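Local coordinates for DNA mismatch repair protein MutS (Thermus aquaticus, PDB 1EWQ) that takes part in DNA mismatch repair, probably performing the mismatch-recognition step, binds heteroduplex DNA and has a weak ATPase activity, at residues Tyr81-Arg84 / Leu85-Gly89; Pro406-Asp409 / Ala410-Ala414; Gly418-Tyr421 / Phe422-Glu426; Arg454-Tyr457 / Glu458-Pro461. All coordinates share one frame; numbering follows the deposited sequence.

Contact 1 of 4, residues Tyr81-Arg84 / Leu85-Gly89; sequences YAER and LLKMG
L85 and L86 are joined to Y81 and A82 by short backbone bonds, and the tight part of the contact lies here. L85 N reaches Y81 O at 2.9 Å, and L86 N reaches A82 O at 2.7 Å with an almost straight N-H...O angle of 170°. Each leucine also lays its branch carbon against the acceptor it has engaged: L85 CG is 3.3 Å from Y81 O. With CG beside its own backbone N (chi1 -65°), L85 is folded back along the turn. Beyond the turn it meets L54 of helix 44-54 and L92 of strand 92-97, while Y81 packs on I73 and on a phosphate of the bound DNA.

E83, R84, K87 and M88 form the looser side, K87 and M88 exposed to solvent and E83 and R84 partly so. E83 and K87 lie side by side and point the same way, but they touch through their carbon chains, E83 CG to K87 CE at 3.4 Å. Their charged ends, E83 OE2 and K87 NZ, stay 5.0 Å apart and form no salt bridge, though a weak attraction is likely. M88, a selenomethionine, bends at the third torsion and brings CE to 3.8 Å from R84 CB, whereas the backbone bond from M88 N to R84 O is weak.

G89 then leaves the helix with a positive phi of 105° and its N bonded to L86 O, closing the last turn in a Schellman motif. Helix 78-87 links strands 67-74 and 92-97, parallel but separated by 39-43 and 31-36, a beta-alpha-beta crossover of MutS domain I.

Contact 2 of 4, residues Pro406-Asp409 / Ala410-Ala414; sequences PDLD and ALRAA
R412 turns back over the preceding turn and meets L408 and D409; these three side chains carry the contact. Its guanidinium is laid with one face over L408: CG stands 3.5 Å off the plane, displaced toward the rim, and L408 CD2 approaches R412 NH2 at 3.5 Å. L408 has CG anti to the backbone N (chi1 178°), which carries its branches up to the arginine head.

D409 approaches differently, at the guanidinium edge near its plane. D409 OD1 and R412 NH1 are 3.7 Å apart, a long salt bridge with the two flat groups inclined by 49°; OD1 has its stronger partner in the backbone N of G403, and NH1 is buried without a hydrogen bond. Beneath them, R412 N donates to L408 O at 2.8 Å and A413 N to D409 O at 2.9 Å. An alanine in place of R412 would probably uncover the L408 branches and leave D409 without this arginine's charge, held by its bond to G403 N.

R412 NH2 makes a weak hydrogen bond to I400 O in the loop before helix 406-433. On the neighbouring antiparallel helix 479-511, L408 rests on R498, L411 on I495 and A414 on L491.

Contact 3 of 4, residues Gly418-Tyr421 / Phe422-Glu426; sequences GVAY and FLELE
Y421 and F422 are consecutive, yet their rings meet in a T-shaped (edge-to-face) pair. Y421 presents its edge: CD2 stands 3.8 Å above the F422 plane, over the ring centre, with centroids 5.2 Å apart and planes at 85°. Different first torsions bring the rings together: Y421 has CG anti to its N (chi1 168°) whereas F422 has CG beside its N (chi1 -67°), and the two chains, leaving the helix in different directions, converge.

Apolar contact extends the cluster one turn on. Y421 and L425 run side by side in the same direction, Y421 CE2 lying 4.2 Å from L425 CD2. The Y421 hydroxyl is buried with no polar partner in the model; its neighbour across the contact is L425 CD1, at 4.0 Å. E424 adds a looser touch, through OE2 on the methyl of A420.

All of this lies on helix 406-433, one of the long helices of MutS domain III, with helix 479-511 alongside: Y421 and F422 both touch K484 there, and L425 touches M481. F422 also stacks on Y448 and packs on V440 of strand 439-443, joining helix to sheet. An alanine at F422 would probably leave the Y421 edge facing a gap and Y448 without its stacking partner.

Among backbone bonds, E424 N donates to A420 O at 3.0 Å, and L425 N to Y421 O at 2.9 Å. F422 N to V419 O is weak, and the V419 carbonyl oxygen meets the F422 ring at its edge, while F422 CD1 lies 3.4 Å from the O of G418.

Contact 4 of 4, residues Arg454-Tyr457 / Glu458-Pro461; sequences RPYY and ERVP
R459 N donates to Y456 O at 2.8 Å, the stronger of the two polar links across this turn. The bond is bent, with an N-H...O angle of 144°, and the donor stands 55° out of the carbonyl plane, so it does not use a lone pair direction. One residue further on, V460 N is directed at Y457 O almost straight, 167°, but from 3.4 Å, and this bond is weak. Both links span three residues. A third of the same kind precedes them, Y457 N to R454 O at 3.0 Å.

That spacing is the signature of a 3-10 helix, here a short one in the connection from strand 449-453 to strand 465-469. Those strands do not adjoin: strand 473-477 lies between them in the four-stranded antiparallel sheet, so the connection has to cross from one side of it to the other. Y457 rests on Q474 of that middle strand and V460 on Y476, while R454 forms a salt bridge to D472 through NE.

Packing around the bonds is modest. Y456 CB lies 4.0 Å from R459 CB. The next carbon of the arginine, CG, comes to the edge of the Y456 ring near its plane. V460 directs CG2 at the Y457 carbonyl, 3.4 Å from its O, because this branch lies beside the backbone N while CG1 is anti to it. Y457 folds back against R454: R454 CA sits 3.2 Å above one ring face toward its rim, and Y457 CE2 lies over a face of the R454 guanidinium.

Overall arrangement
The four contacts follow one another along the chain, with no touch between them beyond the closeness in sequence of contacts 2 and 3, which share helix 406-433 with centres about 18 Å apart. From contact 3 the chain passes through strands 439-443 and 449-453 to contact 4, about 22 Å away between centres. Contact 1 belongs to domain I and is remote from these, its centre about 43 Å from that of contact 2 and 57 Å from that of contact 4. Measured between nearest atoms, DNA is about 4 Å from contact 1, 20 Å from contact 2, 13 Å from contact 3 and 9 Å from contact 4. All four lie away from the predicted ATP site.

Contact 1 of 4, residues Tyr81-Arg84 / Leu85-Gly89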
loop_
_atom_site.group_PDB
_atom_site.type_symbol
_atom_site.label_atom_id
_atom_site.label_comp_id
_atom_site.label_asym_id
_atom_site.label_seq_id
_atom_site.Cartn_x
_atom_site.Cartn_y
_atom_site.Cartn_z
ATOM N N TYR C 81 -0.199 -1.933 -18.802
ATOM C CA TYR C 81 -0.590 -3.143 -18.080
ATOM C C TYR C 81 0.634 -3.801 -17.446
ATOM O O TYR C 81 0.580 -4.270 -16.314
ATOM C CB TYR C 81 -1.266 -4.137 -19.029
ATOM C CG TYR C 81 -2.711 -3.831 -19.374
ATOM C CD1 TYR C 81 -3.724 -3.940 -18.414
ATOM C CD2 TYR C 81 -3.076 -3.476 -20.675
ATOM C CE1 TYR C 81 -5.067 -3.710 -18.752
ATOM C CE2 TYR C 81 -4.411 -3.241 -21.022
ATOM C CZ TYR C 81 -5.400 -3.366 -20.063
ATOM O OH TYR C 81 -6.719 -3.189 -20.431
ATOM N N ALA C 82 1.739 -3.837 -18.185
ATOM C CA ALA C 82 2.966 -4.438 -17.673
ATOM C C ALA C 82 3.417 -3.665 -16.440
ATOM O O ALA C 82 3.813 -4.262 -15.437
ATOM C CB ALA C 82 4.047 -4.408 -18.734
ATOM N N GLU C 83 3.351 -2.335 -16.524
ATOM C CA GLU C 83 3.739 -1.473 -15.410
ATOM C C GLU C 83 3.042 -1.979 -14.154
ATOM O O GLU C 83 3.668 -2.164 -13.108
ATOM C CB GLU C 83 3.323 -0.019 -15.686
ATOM C CG GLU C 83 3.741 0.993 -14.608
ATOM C CD GLU C 83 3.256 2.414 -14.903
ATOM O OE1 GLU C 83 3.601 2.972 -15.973
ATOM O OE2 GLU C 83 2.524 2.979 -14.063
ATOM N N ARG C 84 1.740 -2.224 -14.271
ATOM C CA ARG C 84 0.971 -2.699 -13.137
ATOM C C ARG C 84 1.397 -4.085 -12.693
ATOM O O ARG C 84 1.596 -4.318 -11.507
ATOM C CB ARG C 84 -0.527 -2.688 -13.457
ATOM C CG ARG C 84 -1.188 -1.320 -13.304
ATOM C CD ARG C 84 -2.694 -1.468 -13.185
ATOM N NE ARG C 84 -3.311 -1.802 -14.461
ATOM C CZ ARG C 84 -4.514 -2.351 -14.593
ATOM N NH1 ARG C 84 -5.243 -2.639 -13.522
ATOM N NH2 ARG C 84 -4.993 -2.603 -15.803
ATOM N N LEU C 85 1.538 -5.005 -13.639
ATOM C CA LEU C 85 1.937 -6.363 -13.305
ATOM C C LEU C 85 3.282 -6.360 -12.595
ATOM O O LEU C 85 3.474 -7.061 -11.600
ATOM C CB LEU C 85 2.023 -7.212 -14.573
ATOM C CG LEU C 85 0.692 -7.421 -15.293
ATOM C CD1 LEU C 85 0.924 -8.050 -16.651
ATOM C CD2 LEU C 85 -0.201 -8.296 -14.426
ATOM N N LEU C 86 4.214 -5.565 -13.105
ATOM C CA LEU C 86 5.539 -5.486 -12.506
ATOM C C LEU C 86 5.488 -5.070 -11.046
ATOM O O LEU C 86 6.158 -5.661 -10.197
ATOM C CB LEU C 86 6.414 -4.502 -13.284
ATOM C CG LEU C 86 6.959 -5.050 -14.605
ATOM C CD1 LEU C 86 7.490 -3.926 -15.459
ATOM C CD2 LEU C 86 8.047 -6.073 -14.312
ATOM N N LYS C 87 4.682 -4.057 -10.751
ATOM C CA LYS C 87 4.583 -3.552 -9.392
ATOM C C LYS C 87 3.930 -4.533 -8.426
ATOM O O LYS C 87 4.053 -4.394 -7.207
ATOM C CB LYS C 87 3.856 -2.208 -9.409
ATOM C CG LYS C 87 4.542 -1.220 -10.355
ATOM C CD LYS C 87 3.951 0.176 -10.299
ATOM C CE LYS C 87 4.664 1.104 -11.287
ATOM N NZ LYS C 87 6.135 1.215 -11.022
HETATM N N MSE C 88 3.258 -5.540 -8.968
HETATM C CA MSE C 88 2.618 -6.534 -8.120
HETATM C C MSE C 88 3.552 -7.704 -7.815
HETATM O O MSE C 88 3.220 -8.568 -7.009
HETATM C CB MSE C 88 1.321 -7.038 -8.766
HETATM C CG MSE C 88 0.149 -6.074 -8.616
HETATM SE SE MSE C 88 -1.433 -6.529 -9.652
HETATM C CE MSE C 88 -1.661 -4.836 -10.567
ATOM N N GLY C 89 4.718 -7.728 -8.458
ATOM C CA GLY C 89 5.669 -8.799 -8.213
ATOM C C GLY C 89 5.793 -9.861 -9.293
ATOM O O GLY C 89 6.411 -10.900 -9.064
#

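Contact 2 of 4, residues Pro406-Asp409 / Ala410-Ala414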
loop_
_atom_site.group_PDB
_atom_site.type_symbol
_atom_site.label_atom_id
_atom_site.label_comp_id
_atom_site.label_asym_id
_atom_site.label_seq_id
_atom_site.Cartn_x
_atom_site.Cartn_y
_atom_site.Cartn_z
ATOM N N PRO C 406 11.287 9.874 -52.126
ATOM C CA PRO C 406 10.563 9.811 -53.403
ATOM C C PRO C 406 9.641 8.608 -53.583
ATOM O O PRO C 406 8.529 8.750 -54.086
ATOM C CB PRO C 406 11.684 9.876 -54.444
ATOM C CG PRO C 406 12.871 9.311 -53.718
ATOM C CD PRO C 406 12.745 9.894 -52.339
ATOM N N ASP C 407 10.097 7.428 -53.175
ATOM C CA ASP C 407 9.291 6.211 -53.278
ATOM C C ASP C 407 7.973 6.461 -52.533
ATOM O O ASP C 407 6.881 6.241 -53.077
ATOM C CB ASP C 407 10.041 5.039 -52.631
ATOM C CG ASP C 407 9.403 3.680 -52.925
ATOM O OD1 ASP C 407 8.154 3.579 -52.912
ATOM O OD2 ASP C 407 10.160 2.705 -53.152
ATOM N N LEU C 408 8.093 6.938 -51.292
ATOM C CA LEU C 408 6.945 7.244 -50.433
ATOM C C LEU C 408 6.045 8.343 -51.006
ATOM O O LEU C 408 4.819 8.214 -51.010
ATOM C CB LEU C 408 7.433 7.652 -49.034
ATOM C CG LEU C 408 6.410 8.068 -47.965
ATOM C CD1 LEU C 408 5.368 6.969 -47.759
ATOM C CD2 LEU C 408 7.150 8.353 -46.654
ATOM N N ASP C 409 6.649 9.426 -51.487
ATOM C CA ASP C 409 5.865 10.517 -52.059
ATOM C C ASP C 409 5.107 10.061 -53.308
ATOM O O ASP C 409 3.974 10.478 -53.545
ATOM C CB ASP C 409 6.772 11.698 -52.391
ATOM C CG ASP C 409 7.294 12.382 -51.148
ATOM O OD1 ASP C 409 6.469 12.795 -50.314
ATOM O OD2 ASP C 409 8.519 12.508 -50.997
ATOM N N ALA C 410 5.736 9.204 -54.105
ATOM C CA ALA C 410 5.083 8.694 -55.303
ATOM C C ALA C 410 3.861 7.922 -54.820
ATOM O O ALA C 410 2.775 8.046 -55.378
ATOM C CB ALA C 410 6.028 7.761 -56.071
ATOM N N LEU C 411 4.059 7.139 -53.761
ATOM C CA LEU C 411 2.997 6.330 -53.186
ATOM C C LEU C 411 1.858 7.168 -52.609
ATOM O O LEU C 411 0.686 6.845 -52.812
ATOM C CB LEU C 411 3.567 5.406 -52.108
ATOM C CG LEU C 411 4.495 4.281 -52.580
ATOM C CD1 LEU C 411 5.123 3.596 -51.376
ATOM C CD2 LEU C 411 3.710 3.271 -53.413
ATOM N N ARG C 412 2.197 8.237 -51.891
ATOM C CA ARG C 412 1.176 9.102 -51.298
ATOM C C ARG C 412 0.395 9.854 -52.372
ATOM O O ARG C 412 -0.822 10.009 -52.274
ATOM C CB ARG C 412 1.802 10.113 -50.332
ATOM C CG ARG C 412 2.360 9.527 -49.036
ATOM C CD ARG C 412 1.919 10.390 -47.849
ATOM N NE ARG C 412 2.736 10.220 -46.649
ATOM C CZ ARG C 412 4.006 10.602 -46.546
ATOM N NH1 ARG C 412 4.616 11.176 -47.578
ATOM N NH2 ARG C 412 4.663 10.420 -45.406
ATOM N N ALA C 413 1.105 10.322 -53.391
ATOM C CA ALA C 413 0.486 11.056 -54.490
ATOM C C ALA C 413 -0.633 10.232 -55.110
ATOM O O ALA C 413 -1.752 10.712 -55.276
ATOM C CB ALA C 413 1.535 11.388 -55.547
ATOM N N ALA C 414 -0.314 8.987 -55.444
ATOM C CA ALA C 414 -1.269 8.075 -56.049
ATOM C C ALA C 414 -2.434 7.774 -55.108
ATOM O O ALA C 414 -3.540 7.467 -55.559
ATOM C CB ALA C 414 -0.570 6.780 -56.452
#

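Contact 3 of 4, residues Gly418-Tyr421 / Phe422-Glu426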
loop_
_atom_site.group_PDB
_atom_site.type_symbol
_atom_site.label_atom_id
_atom_site.label_comp_id
_atom_site.label_asym_id
_atom_site.label_seq_id
_atom_site.Cartn_x
_atom_site.Cartn_y
_atom_site.Cartn_z
ATOM N N GLY C 418 -6.314 8.458 -55.694
ATOM C CA GLY C 418 -7.228 7.340 -55.539
ATOM C C GLY C 418 -8.437 7.726 -54.706
ATOM O O GLY C 418 -9.550 7.257 -54.951
ATOM N N VAL C 419 -8.218 8.588 -53.720
ATOM C CA VAL C 419 -9.291 9.042 -52.845
ATOM C C VAL C 419 -10.133 10.124 -53.522
ATOM O O VAL C 419 -11.341 10.200 -53.312
ATOM C CB VAL C 419 -8.720 9.582 -51.507
ATOM C CG1 VAL C 419 -9.826 10.212 -50.666
ATOM C CG2 VAL C 419 -8.072 8.447 -50.733
ATOM N N ALA C 420 -9.497 10.955 -54.337
ATOM C CA ALA C 420 -10.211 12.019 -55.036
ATOM C C ALA C 420 -11.261 11.401 -55.956
ATOM O O ALA C 420 -12.360 11.936 -56.118
ATOM C CB ALA C 420 -9.237 12.860 -55.846
ATOM N N TYR C 421 -10.903 10.269 -56.552
ATOM C CA TYR C 421 -11.792 9.555 -57.452
ATOM C C TYR C 421 -13.178 9.371 -56.844
ATOM O O TYR C 421 -14.187 9.665 -57.482
ATOM C CB TYR C 421 -11.217 8.178 -57.777
ATOM C CG TYR C 421 -12.209 7.273 -58.473
ATOM C CD1 TYR C 421 -12.376 7.320 -59.854
ATOM C CD2 TYR C 421 -12.997 6.379 -57.742
ATOM C CE1 TYR C 421 -13.298 6.501 -60.493
ATOM C CE2 TYR C 421 -13.922 5.558 -58.370
ATOM C CZ TYR C 421 -14.067 5.624 -59.747
ATOM O OH TYR C 421 -14.981 4.818 -60.379
ATOM N N PHE C 422 -13.225 8.871 -55.613
ATOM C CA PHE C 422 -14.502 8.632 -54.955
ATOM C C PHE C 422 -15.302 9.901 -54.711
ATOM O O PHE C 422 -16.531 9.896 -54.819
ATOM C CB PHE C 422 -14.292 7.872 -53.644
ATOM C CG PHE C 422 -13.790 6.472 -53.840
ATOM C CD1 PHE C 422 -12.456 6.153 -53.598
ATOM C CD2 PHE C 422 -14.644 5.475 -54.304
ATOM C CE1 PHE C 422 -11.984 4.861 -53.818
ATOM C CE2 PHE C 422 -14.179 4.180 -54.527
ATOM C CZ PHE C 422 -12.847 3.874 -54.284
ATOM N N LEU C 423 -14.607 10.987 -54.397
ATOM C CA LEU C 423 -15.272 12.255 -54.153
ATOM C C LEU C 423 -15.948 12.720 -55.435
ATOM O O LEU C 423 -17.064 13.241 -55.411
ATOM C CB LEU C 423 -14.259 13.303 -53.693
ATOM C CG LEU C 423 -14.842 14.602 -53.138
ATOM C CD1 LEU C 423 -15.681 14.304 -51.906
ATOM C CD2 LEU C 423 -13.708 15.548 -52.787
ATOM N N GLU C 424 -15.263 12.528 -56.558
ATOM C CA GLU C 424 -15.793 12.912 -57.861
ATOM C C GLU C 424 -16.949 11.997 -58.242
ATOM O O GLU C 424 -17.916 12.434 -58.859
ATOM C CB GLU C 424 -14.699 12.816 -58.924
ATOM C CG GLU C 424 -13.693 13.955 -58.884
ATOM C CD GLU C 424 -12.339 13.557 -59.443
ATOM O OE1 GLU C 424 -12.292 12.726 -60.382
ATOM O OE2 GLU C 424 -11.317 14.083 -58.944
ATOM N N LEU C 425 -16.843 10.725 -57.874
ATOM C CA LEU C 425 -17.888 9.768 -58.184
ATOM C C LEU C 425 -19.204 10.191 -57.528
ATOM O O LEU C 425 -20.259 10.143 -58.156
ATOM C CB LEU C 425 -17.492 8.374 -57.695
ATOM C CG LEU C 425 -18.384 7.225 -58.159
ATOM C CD1 LEU C 425 -18.200 7.045 -59.657
ATOM C CD2 LEU C 425 -18.038 5.940 -57.411
ATOM N N GLU C 426 -19.142 10.609 -56.268
ATOM C CA GLU C 426 -20.344 11.027 -55.554
ATOM C C GLU C 426 -21.060 12.130 -56.317
ATOM O O GLU C 426 -22.288 12.154 -56.380
ATOM C CB GLU C 426 -20.007 11.538 -54.149
ATOM C CG GLU C 426 -21.252 11.818 -53.314
ATOM C CD GLU C 426 -20.946 12.384 -51.944
ATOM O OE1 GLU C 426 -20.640 13.590 -51.849
ATOM O OE2 GLU C 426 -21.008 11.617 -50.961
#

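Contact 4 of 4, residues Arg454-Tyr457 / Glu458-Pro461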
loop_
_atom_site.group_PDB
_atom_site.type_symbol
_atom_site.label_atom_id
_atom_site.label_comp_id
_atom_site.label_asym_id
_atom_site.label_seq_id
_atom_site.Cartn_x
_atom_site.Cartn_y
_atom_site.Cartn_z
ATOM N N ARG C 454 -34.136 5.847 -48.278
ATOM C CA ARG C 454 -35.419 5.240 -48.608
ATOM C C ARG C 454 -36.280 5.994 -49.619
ATOM O O ARG C 454 -36.780 5.392 -50.564
ATOM C CB ARG C 454 -36.232 5.000 -47.325
ATOM C CG ARG C 454 -37.551 4.251 -47.547
ATOM C CD ARG C 454 -38.243 3.946 -46.229
ATOM N NE ARG C 454 -37.529 2.931 -45.454
ATOM C CZ ARG C 454 -37.428 1.651 -45.803
ATOM N NH1 ARG C 454 -37.994 1.214 -46.920
ATOM N NH2 ARG C 454 -36.756 0.808 -45.034
ATOM N N PRO C 455 -36.454 7.318 -49.446
ATOM C CA PRO C 455 -37.271 8.094 -50.383
ATOM C C PRO C 455 -36.833 8.017 -51.849
ATOM O O PRO C 455 -37.588 8.404 -52.748
ATOM C CB PRO C 455 -37.183 9.517 -49.825
ATOM C CG PRO C 455 -37.037 9.286 -48.357
ATOM C CD PRO C 455 -36.017 8.167 -48.323
ATOM N N TYR C 456 -35.624 7.531 -52.106
ATOM C CA TYR C 456 -35.177 7.429 -53.488
ATOM C C TYR C 456 -34.907 6.003 -53.952
ATOM O O TYR C 456 -34.337 5.812 -55.020
ATOM C CB TYR C 456 -33.924 8.279 -53.720
ATOM C CG TYR C 456 -34.122 9.754 -53.448
ATOM C CD1 TYR C 456 -33.959 10.276 -52.165
ATOM C CD2 TYR C 456 -34.500 10.627 -54.471
ATOM C CE1 TYR C 456 -34.168 11.628 -51.909
ATOM C CE2 TYR C 456 -34.713 11.984 -54.226
ATOM C CZ TYR C 456 -34.549 12.477 -52.947
ATOM O OH TYR C 456 -34.790 13.811 -52.694
ATOM N N TYR C 457 -35.316 5.005 -53.168
ATOM C CA TYR C 457 -35.095 3.611 -53.555
ATOM C C TYR C 457 -35.588 3.239 -54.964
ATOM O O TYR C 457 -34.908 2.511 -55.672
ATOM C CB TYR C 457 -35.741 2.649 -52.542
ATOM C CG TYR C 457 -35.006 2.514 -51.218
ATOM C CD1 TYR C 457 -33.858 3.264 -50.946
ATOM C CD2 TYR C 457 -35.475 1.647 -50.233
ATOM C CE1 TYR C 457 -33.197 3.155 -49.717
ATOM C CE2 TYR C 457 -34.824 1.523 -49.004
ATOM C CZ TYR C 457 -33.689 2.280 -48.748
ATOM O OH TYR C 457 -33.063 2.178 -47.528
ATOM N N GLU C 458 -36.757 3.729 -55.370
ATOM C CA GLU C 458 -37.300 3.401 -56.698
ATOM C C GLU C 458 -36.631 4.270 -57.762
ATOM O O GLU C 458 -36.971 4.209 -58.943
ATOM C CB GLU C 458 -38.824 3.638 -56.739
ATOM C CG GLU C 458 -39.589 3.231 -55.481
ATOM C CD GLU C 458 -41.103 3.327 -55.651
ATOM O OE1 GLU C 458 -41.823 3.453 -54.646
ATOM O OE2 GLU C 458 -41.582 3.263 -56.796
ATOM N N ARG C 459 -35.666 5.065 -57.324
ATOM C CA ARG C 459 -34.946 5.984 -58.192
ATOM C C ARG C 459 -33.529 5.465 -58.522
ATOM O O ARG C 459 -32.817 6.034 -59.354
ATOM C CB ARG C 459 -34.884 7.331 -57.469
ATOM C CG ARG C 459 -35.209 8.539 -58.297
ATOM C CD ARG C 459 -36.550 8.470 -59.025
ATOM N NE ARG C 459 -36.451 9.331 -60.198
ATOM C CZ ARG C 459 -37.294 9.342 -61.223
ATOM N NH1 ARG C 459 -38.345 8.537 -61.247
ATOM N NH2 ARG C 459 -37.053 10.142 -62.253
ATOM N N VAL C 460 -33.137 4.372 -57.874
ATOM C CA VAL C 460 -31.809 3.772 -58.061
ATOM C C VAL C 460 -31.609 3.118 -59.433
ATOM O O VAL C 460 -32.413 2.293 -59.862
ATOM C CB VAL C 460 -31.545 2.711 -56.970
ATOM C CG1 VAL C 460 -30.205 2.045 -57.200
ATOM C CG2 VAL C 460 -31.597 3.354 -55.597
ATOM N N PRO C 461 -30.525 3.476 -60.141
ATOM C CA PRO C 461 -30.313 2.862 -61.456
ATOM C C PRO C 461 -30.083 1.353 -61.370
ATOM O O PRO C 461 -29.612 0.836 -60.348
ATOM C CB PRO C 461 -29.109 3.627 -62.014
ATOM C CG PRO C 461 -28.380 4.057 -60.795
ATOM C CD PRO C 461 -29.477 4.466 -59.844
#